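Local coordinates for protein general negative regulator of transcription subunit 2 (Saccharomyces cerevisiae, PDB 4BY6) that serves as a core subunit of the CCR4-NOT complex, needed for its integrity in mRNA deadenylation and in the negative regulation of transcription, at residues G121-I124 with Q125-Y129; A105-D109 with E110-F114; F72-E76 with S77-I81. All blocks are in the same frame, centred on the assembly; numbering follows the deposited sequence.

Interaction 1. Residues G121-I124 with Q125-Y129; sequences GTVI and QELTY
Gln125 reaches back over the helix start to Gly121: its OE1 accepts from Gly121 N at 2.8 Å, the donor standing well above the plane of the amide rather than in it. CG lies anti to the backbone N (chi1 -176°) and the chain runs on extended, which carries the amide back to the residue before the cap; NE2 is bound to Phe116 O, so both ends of the amide are held. Thr122 is the N-cap, its OG1 taking a weak bond from Gln125 N at 3.4 Å and a stronger one with His119 O. Glu126 N then bonds to Thr122 O, in the carbonyl plane. Val123 and Leu127, one turn apart, run alongside each other, with CG1 of Val123 3.9 Å from CD1 of Leu127. Thr128, at chi1 50°, sets OG1 2.8 Å from Ile124 O and 2.9 Å from Gln125 O; the single hydroxyl proton could serve either carbonyl. Ile124 and Thr128 touch Leu115 of helix 109-118, while Gly121 and Val123 make backbone hydrogen bonds with a chain of another protein. The arrangement is a threonine N-cap opening helix 123-134, with a glutamine side chain tying down the residue before it.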
loop_
_atom_site.group_PDB
_atom_site.type_symbol
_atom_site.label_atom_id
_atom_site.label_comp_id
_atom_site.label_asym_id
_atom_site.label_seq_id
_atom_site.Cartn_x
_atom_site.Cartn_y
_atom_site.Cartn_z
ATOM N N GLY E 121 3.635 -9.040 34.084
ATOM C CA GLY E 121 4.812 -8.986 34.936
ATOM C C GLY E 121 5.146 -7.616 35.486
ATOM O O GLY E 121 6.320 -7.269 35.662
ATOM N N THR E 122 4.102 -6.834 35.731
ATOM C CA THR E 122 4.229 -5.478 36.233
ATOM C C THR E 122 3.344 -5.228 37.438
ATOM O O THR E 122 2.390 -5.982 37.677
ATOM C CB THR E 122 3.828 -4.459 35.172
ATOM O OG1 THR E 122 2.433 -4.620 34.873
ATOM C CG2 THR E 122 4.632 -4.664 33.937
ATOM N N VAL E 123 3.609 -4.125 38.136
ATOM C CA VAL E 123 2.785 -3.695 39.266
ATOM C C VAL E 123 1.303 -3.553 38.880
ATOM O O VAL E 123 0.412 -3.990 39.622
ATOM C CB VAL E 123 3.286 -2.338 39.836
ATOM C CG1 VAL E 123 2.288 -1.741 40.824
ATOM C CG2 VAL E 123 4.632 -2.503 40.488
ATOM N N ILE E 124 1.032 -2.965 37.718
ATOM C CA ILE E 124 -0.350 -2.705 37.366
ATOM C C ILE E 124 -1.106 -4.030 37.088
ATOM O O ILE E 124 -2.293 -4.147 37.377
ATOM C CB ILE E 124 -0.436 -1.720 36.163
ATOM C CG1 ILE E 124 -1.869 -1.217 35.972
ATOM C CG2 ILE E 124 0.058 -2.354 34.898
ATOM C CD1 ILE E 124 -2.490 -0.648 37.252
ATOM N N GLN E 125 -0.418 -5.055 36.600
ATOM C CA GLN E 125 -1.094 -6.334 36.395
ATOM C C GLN E 125 -1.501 -6.919 37.752
ATOM O O GLN E 125 -2.640 -7.367 37.925
ATOM C CB GLN E 125 -0.209 -7.320 35.627
ATOM C CG GLN E 125 -0.897 -8.653 35.306
ATOM C CD GLN E 125 -0.039 -9.591 34.474
ATOM O OE1 GLN E 125 1.092 -9.925 34.836
ATOM N NE2 GLN E 125 -0.576 -10.015 33.344
ATOM N N GLU E 126 -0.587 -6.880 38.717
ATOM C CA GLU E 126 -0.897 -7.349 40.057
ATOM C C GLU E 126 -2.021 -6.525 40.734
ATOM O O GLU E 126 -2.881 -7.068 41.448
ATOM C CB GLU E 126 0.354 -7.325 40.927
ATOM C CG GLU E 126 0.130 -7.847 42.335
ATOM C CD GLU E 126 0.003 -9.363 42.392
ATOM O OE1 GLU E 126 0.323 -10.045 41.391
ATOM O OE2 GLU E 126 -0.444 -9.869 43.440
ATOM N N LEU E 127 -2.007 -5.214 40.537
ATOM C CA LEU E 127 -3.013 -4.395 41.182
ATOM C C LEU E 127 -4.401 -4.656 40.565
ATOM O O LEU E 127 -5.405 -4.763 41.281
ATOM C CB LEU E 127 -2.623 -2.920 41.101
ATOM C CG LEU E 127 -1.457 -2.458 41.991
ATOM C CD1 LEU E 127 -1.373 -0.956 41.973
ATOM C CD2 LEU E 127 -1.561 -2.943 43.439
ATOM N N THR E 128 -4.461 -4.796 39.248
ATOM C CA THR E 128 -5.734 -5.116 38.611
ATOM C C THR E 128 -6.201 -6.534 38.975
ATOM O O THR E 128 -7.388 -6.795 39.092
ATOM C CB THR E 128 -5.659 -4.970 37.083
ATOM O OG1 THR E 128 -4.511 -5.666 36.581
ATOM C CG2 THR E 128 -5.557 -3.500 36.713
ATOM N N TYR E 129 -5.272 -7.459 39.137
ATOM C CA TYR E 129 -5.654 -8.765 39.625
ATOM C C TYR E 129 -6.300 -8.650 41.013
ATOM O O TYR E 129 -7.353 -9.237 41.274
ATOM C CB TYR E 129 -4.446 -9.703 39.687
ATOM C CG TYR E 129 -4.724 -10.943 40.507
ATOM C CD1 TYR E 129 -5.387 -12.017 39.952
ATOM C CD2 TYR E 129 -4.369 -11.014 41.856
ATOM C CE1 TYR E 129 -5.649 -13.153 40.692
ATOM C CE2 TYR E 129 -4.636 -12.144 42.607
ATOM C CZ TYR E 129 -5.277 -13.214 42.018
ATOM O OH TYR E 129 -5.568 -14.348 42.743
#

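Interaction 2. Residues A105-D109 with E110-F114; sequences ALFQD and ETLFF
With chi1 of -57°, Phe107 turns CG beside its backbone N, and Thr111 keeps OG1 beside its own N (chi1 -68°), which leaves CG2 anti to that N and against Phe107 at the start of helix 109-118. The motif is a helix N-terminus, with Gln108 at the N-cap position. Thr111 CG2 lies 3.8 Å from Phe107 CB and approaches the ring at a slant. Leu112 CD2 comes in at the ring edge, 4.0 Å from Phe107 CB, so the residue just before the cap rests on the first turn through two branched side chains. Thr111 OG1 hydrogen-bonds to a polar and an acidic side chain of another protein's chain, whose aromatic side chains also meet the Phe107 ring edge-to-face. The carboxylate of Asp109 forms a salt bridge through OD1 with Arg135, which also binds Phe107 O and thereby ties the loop to the helix start. The backbone closes the turn with Leu112 N bonded to Gln108 O at 3.1 Å. Phe113 packs among Trp137, Trp146 and Phe171. Asp109 O accepts from Phe113 N at 2.9 Å and lies 3.4 Å above one face of the Phe113 ring, offset toward the rim.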
loop_
_atom_site.group_PDB
_atom_site.type_symbol
_atom_site.label_atom_id
_atom_site.label_comp_id
_atom_site.label_asym_id
_atom_site.label_seq_id
_atom_site.Cartn_x
_atom_site.Cartn_y
_atom_site.Cartn_z
ATOM N N ALA E 105 -8.717 1.500 41.880
ATOM C CA ALA E 105 -10.095 1.339 42.315
ATOM C C ALA E 105 -11.102 2.200 41.553
ATOM O O ALA E 105 -12.297 1.912 41.580
ATOM C CB ALA E 105 -10.196 1.661 43.809
ATOM N N LEU E 106 -10.639 3.265 40.903
ATOM C CA LEU E 106 -11.566 4.190 40.241
ATOM C C LEU E 106 -11.968 3.684 38.873
ATOM O O LEU E 106 -12.887 4.209 38.262
ATOM C CB LEU E 106 -10.949 5.579 40.101
ATOM C CG LEU E 106 -10.673 6.301 41.408
ATOM C CD1 LEU E 106 -9.896 7.533 41.106
ATOM C CD2 LEU E 106 -11.961 6.641 42.013
ATOM N N PHE E 107 -11.270 2.660 38.397
ATOM C CA PHE E 107 -11.482 2.172 37.043
ATOM C C PHE E 107 -12.596 1.135 36.976
ATOM O O PHE E 107 -12.829 0.398 37.939
ATOM C CB PHE E 107 -10.191 1.565 36.494
ATOM C CG PHE E 107 -9.027 2.504 36.510
ATOM C CD1 PHE E 107 -9.212 3.867 36.289
ATOM C CD2 PHE E 107 -7.735 2.029 36.715
ATOM C CE1 PHE E 107 -8.121 4.739 36.285
ATOM C CE2 PHE E 107 -6.642 2.900 36.709
ATOM C CZ PHE E 107 -6.839 4.246 36.491
ATOM N N GLN E 108 -13.280 1.072 35.837
ATOM C CA GLN E 108 -14.272 0.027 35.638
ATOM C C GLN E 108 -13.643 -1.343 35.307
ATOM O O GLN E 108 -12.489 -1.427 34.844
ATOM C CB GLN E 108 -15.230 0.454 34.542
ATOM C CG GLN E 108 -15.837 1.806 34.807
ATOM C CD GLN E 108 -16.914 2.133 33.809
ATOM O OE1 GLN E 108 -17.459 1.238 33.154
ATOM N NE2 GLN E 108 -17.211 3.414 33.657
ATOM N N ASP E 109 -14.426 -2.404 35.496
ATOM C CA ASP E 109 -13.935 -3.763 35.286
ATOM C C ASP E 109 -13.188 -3.877 33.956
ATOM O O ASP E 109 -12.048 -4.361 33.921
ATOM C CB ASP E 109 -15.089 -4.786 35.301
ATOM C CG ASP E 109 -15.782 -4.921 36.663
ATOM O OD1 ASP E 109 -15.254 -4.431 37.695
ATOM O OD2 ASP E 109 -16.895 -5.512 36.679
ATOM N N GLU E 110 -13.820 -3.421 32.873
ATOM C CA GLU E 110 -13.204 -3.529 31.551
ATOM C C GLU E 110 -11.841 -2.867 31.516
ATOM O O GLU E 110 -10.891 -3.446 30.986
ATOM C CB GLU E 110 -14.077 -2.920 30.469
ATOM C CG GLU E 110 -14.966 -3.892 29.773
ATOM C CD GLU E 110 -16.368 -3.793 30.267
ATOM O OE1 GLU E 110 -16.537 -3.452 31.469
ATOM O OE2 GLU E 110 -17.293 -4.042 29.456
ATOM N N THR E 111 -11.721 -1.676 32.099
ATOM C CA THR E 111 -10.414 -1.017 32.104
ATOM C C THR E 111 -9.342 -1.852 32.816
ATOM O O THR E 111 -8.206 -1.962 32.323
ATOM C CB THR E 111 -10.523 0.379 32.720
ATOM O OG1 THR E 111 -11.289 1.186 31.821
ATOM C CG2 THR E 111 -9.143 1.030 32.908
ATOM N N LEU E 112 -9.718 -2.490 33.929
ATOM C CA LEU E 112 -8.817 -3.390 34.652
ATOM C C LEU E 112 -8.428 -4.609 33.783
ATOM O O LEU E 112 -7.251 -5.034 33.763
ATOM C CB LEU E 112 -9.469 -3.871 35.944
ATOM C CG LEU E 112 -10.014 -2.857 36.944
ATOM C CD1 LEU E 112 -10.766 -3.601 38.034
ATOM C CD2 LEU E 112 -8.889 -2.036 37.526
ATOM N N PHE E 113 -9.407 -5.163 33.065
ATOM C CA PHE E 113 -9.121 -6.262 32.156
ATOM C C PHE E 113 -8.076 -5.837 31.114
ATOM O O PHE E 113 -7.115 -6.562 30.834
ATOM C CB PHE E 113 -10.388 -6.731 31.452
ATOM C CG PHE E 113 -11.352 -7.447 32.338
ATOM C CD1 PHE E 113 -10.902 -8.225 33.393
ATOM C CD2 PHE E 113 -12.721 -7.365 32.095
ATOM C CE1 PHE E 113 -11.802 -8.908 34.194
ATOM C CE2 PHE E 113 -13.636 -8.040 32.897
ATOM C CZ PHE E 113 -13.187 -8.804 33.950
ATOM N N PHE E 114 -8.299 -4.666 30.524
ATOM C CA PHE E 114 -7.392 -4.101 29.538
ATOM C C PHE E 114 -5.958 -4.029 30.069
ATOM O O PHE E 114 -5.009 -4.523 29.442
ATOM C CB PHE E 114 -7.865 -2.714 29.145
ATOM C CG PHE E 114 -7.011 -2.058 28.125
ATOM C CD1 PHE E 114 -7.325 -2.166 26.773
ATOM C CD2 PHE E 114 -5.891 -1.318 28.510
ATOM C CE1 PHE E 114 -6.534 -1.557 25.804
ATOM C CE2 PHE E 114 -5.082 -0.697 27.545
ATOM C CZ PHE E 114 -5.408 -0.816 26.193
#

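Interaction 3. Residues F72-E76 with S77-I81; sequences FFTPE and SFTNI
Pro75 puts CD over one face of the Phe78 ring. This CD sits almost on the ring normal, 8° off and 3.6 Å from the centroid of the Phe78 ring, a CH-pi contact centred on the aromatic ring, while Pro75 CG lies 4.0 Å from Phe78 CE1. Thr74 comes to the same ring at a slant. At chi1 -62° its hydroxyl stays beside the backbone N and CG2 is anti to that N, 3.6 Å from Phe78 CB and 4.1 Å from the CG2 methyl of Thr79, so one methyl bridges both residues. Beneath this packing the chain makes a short 3-10 turn. Phe78 N bonds to Pro75 O at 2.9 Å, coming from above the carbonyl plane. The next step is doubled: Glu76 O accepts from Thr79 N at 3.0 Å and from Thr79 OG1 at 2.8 Å, the hydroxyl nearer the carbonyl plane and the amide well above it. Thr79 achieves this at chi1 68°, which sets OG1 between its backbone N and carbonyl carbon, facing Glu76 O. Ser77 OG bonds to an acidic side chain of another protein's chain, and an aromatic side chain of that chain meets the Phe78 ring edge-to-face. The CH-pi contact and the two bonds to Glu76 O probably stiffen this turn, while Ser77 and Phe78 also engage the partner protein.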
loop_
_atom_site.group_PDB
_atom_site.type_symbol
_atom_site.label_atom_id
_atom_site.label_comp_id
_atom_site.label_asym_id
_atom_site.label_seq_id
_atom_site.Cartn_x
_atom_site.Cartn_y
_atom_site.Cartn_z
ATOM N N PHE E 72 -0.352 8.777 11.547
ATOM C CA PHE E 72 -1.430 9.390 12.323
ATOM C C PHE E 72 -0.960 10.680 12.972
ATOM O O PHE E 72 0.231 10.869 13.214
ATOM C CB PHE E 72 -1.975 8.428 13.381
ATOM C CG PHE E 72 -0.994 8.093 14.453
ATOM C CD1 PHE E 72 -1.007 8.774 15.657
ATOM C CD2 PHE E 72 -0.056 7.096 14.262
ATOM C CE1 PHE E 72 -0.109 8.463 16.649
ATOM C CE2 PHE E 72 0.844 6.789 15.252
ATOM C CZ PHE E 72 0.817 7.475 16.445
ATOM N N PHE E 73 -1.905 11.570 13.255
ATOM C CA PHE E 73 -1.544 12.877 13.781
ATOM C C PHE E 73 -1.794 13.026 15.285
ATOM O O PHE E 73 -2.899 12.781 15.780
ATOM C CB PHE E 73 -2.295 13.969 13.039
ATOM C CG PHE E 73 -2.017 15.328 13.567
ATOM C CD1 PHE E 73 -0.735 15.852 13.501
ATOM C CD2 PHE E 73 -3.013 16.063 14.177
ATOM C CE1 PHE E 73 -0.466 17.094 13.997
ATOM C CE2 PHE E 73 -2.750 17.301 14.679
ATOM C CZ PHE E 73 -1.475 17.822 14.588
ATOM N N THR E 74 -0.750 13.432 16.000
ATOM C CA THR E 74 -0.834 13.708 17.430
ATOM C C THR E 74 -0.576 15.174 17.700
ATOM O O THR E 74 0.559 15.627 17.582
ATOM C CB THR E 74 0.190 12.902 18.217
ATOM O OG1 THR E 74 -0.057 11.502 18.048
ATOM C CG2 THR E 74 0.139 13.275 19.671
ATOM N N PRO E 75 -1.621 15.932 18.046
ATOM C CA PRO E 75 -1.427 17.343 18.400
ATOM C C PRO E 75 -0.583 17.455 19.668
ATOM O O PRO E 75 -0.599 16.524 20.490
ATOM C CB PRO E 75 -2.850 17.856 18.638
ATOM C CG PRO E 75 -3.750 16.810 18.043
ATOM C CD PRO E 75 -3.024 15.514 18.184
ATOM N N GLU E 76 0.111 18.575 19.849
ATOM C CA GLU E 76 1.020 18.695 20.981
ATOM C C GLU E 76 0.259 18.637 22.317
ATOM O O GLU E 76 0.794 18.191 23.334
ATOM C CB GLU E 76 1.836 19.986 20.856
ATOM C CG GLU E 76 3.145 19.985 21.647
ATOM C CD GLU E 76 3.968 21.250 21.449
ATOM O OE1 GLU E 76 3.425 22.240 20.908
ATOM O OE2 GLU E 76 5.163 21.248 21.824
ATOM N N SER E 77 -1.002 19.057 22.288
ATOM C CA SER E 77 -1.848 19.058 23.474
ATOM C C SER E 77 -2.160 17.651 23.942
ATOM O O SER E 77 -2.686 17.484 25.046
ATOM C CB SER E 77 -3.154 19.816 23.219
ATOM O OG SER E 77 -3.785 19.370 22.033
ATOM N N PHE E 78 -1.880 16.654 23.093
ATOM C CA PHE E 78 -2.055 15.245 23.468
ATOM C C PHE E 78 -0.941 14.750 24.382
ATOM O O PHE E 78 -1.068 13.707 25.022
ATOM C CB PHE E 78 -2.099 14.345 22.239
ATOM C CG PHE E 78 -3.448 14.221 21.616
ATOM C CD1 PHE E 78 -4.394 15.213 21.759
ATOM C CD2 PHE E 78 -3.784 13.081 20.900
ATOM C CE1 PHE E 78 -5.641 15.083 21.180
ATOM C CE2 PHE E 78 -5.027 12.950 20.321
ATOM C CZ PHE E 78 -5.957 13.957 20.461
ATOM N N THR E 79 0.146 15.505 24.441
ATOM C CA THR E 79 1.325 15.095 25.180
ATOM C C THR E 79 1.664 16.058 26.321
ATOM O O THR E 79 1.334 17.246 26.264
ATOM C CB THR E 79 2.521 15.023 24.254
ATOM O OG1 THR E 79 2.855 16.355 23.821
ATOM C CG2 THR E 79 2.178 14.175 23.060
ATOM N N ASN E 80 2.379 15.538 27.316
ATOM C CA ASN E 80 2.730 16.260 28.535
ATOM C C ASN E 80 1.506 16.807 29.274
ATOM O O ASN E 80 1.457 17.975 29.657
ATOM C CB ASN E 80 3.716 17.382 28.221
ATOM C CG ASN E 80 5.042 16.849 27.723
ATOM O OD1 ASN E 80 5.766 16.180 28.461
ATOM N ND2 ASN E 80 5.369 17.139 26.465
ATOM N N ILE E 81 0.545 15.921 29.514
ATOM C CA ILE E 81 -0.670 16.253 30.235
ATOM C C ILE E 81 -0.458 16.017 31.720
ATOM O O ILE E 81 -0.404 14.877 32.178
ATOM C CB ILE E 81 -1.860 15.413 29.737
ATOM C CG1 ILE E 81 -2.075 15.631 28.235
ATOM C CG2 ILE E 81 -3.127 15.731 30.539
ATOM C CD1 ILE E 81 -3.160 14.765 27.653
#

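How the interactions relate
Along the chain interaction 3 comes first, then interaction 2, then interaction 1, all in the C-terminal region shared by NOT2, NOT3 and NOT5. Interactions 1 and 2 are neighbours, about 12 Å between centres: they sit at the starts of the successive helices 123-134 and 109-118, and Thr128 CB packs against Leu112 O at 3.7 Å. Interaction 3 lies apart, in the long loop before helix 101-104, its centre about 27 Å from that of interaction 1 and about 24 Å from that of interaction 2, without touching either. All three also meet other proteins of the assembly, so the helical pair and the distant loop both contribute to joining NOT2 to its partners, consistent with its need in complex integrity.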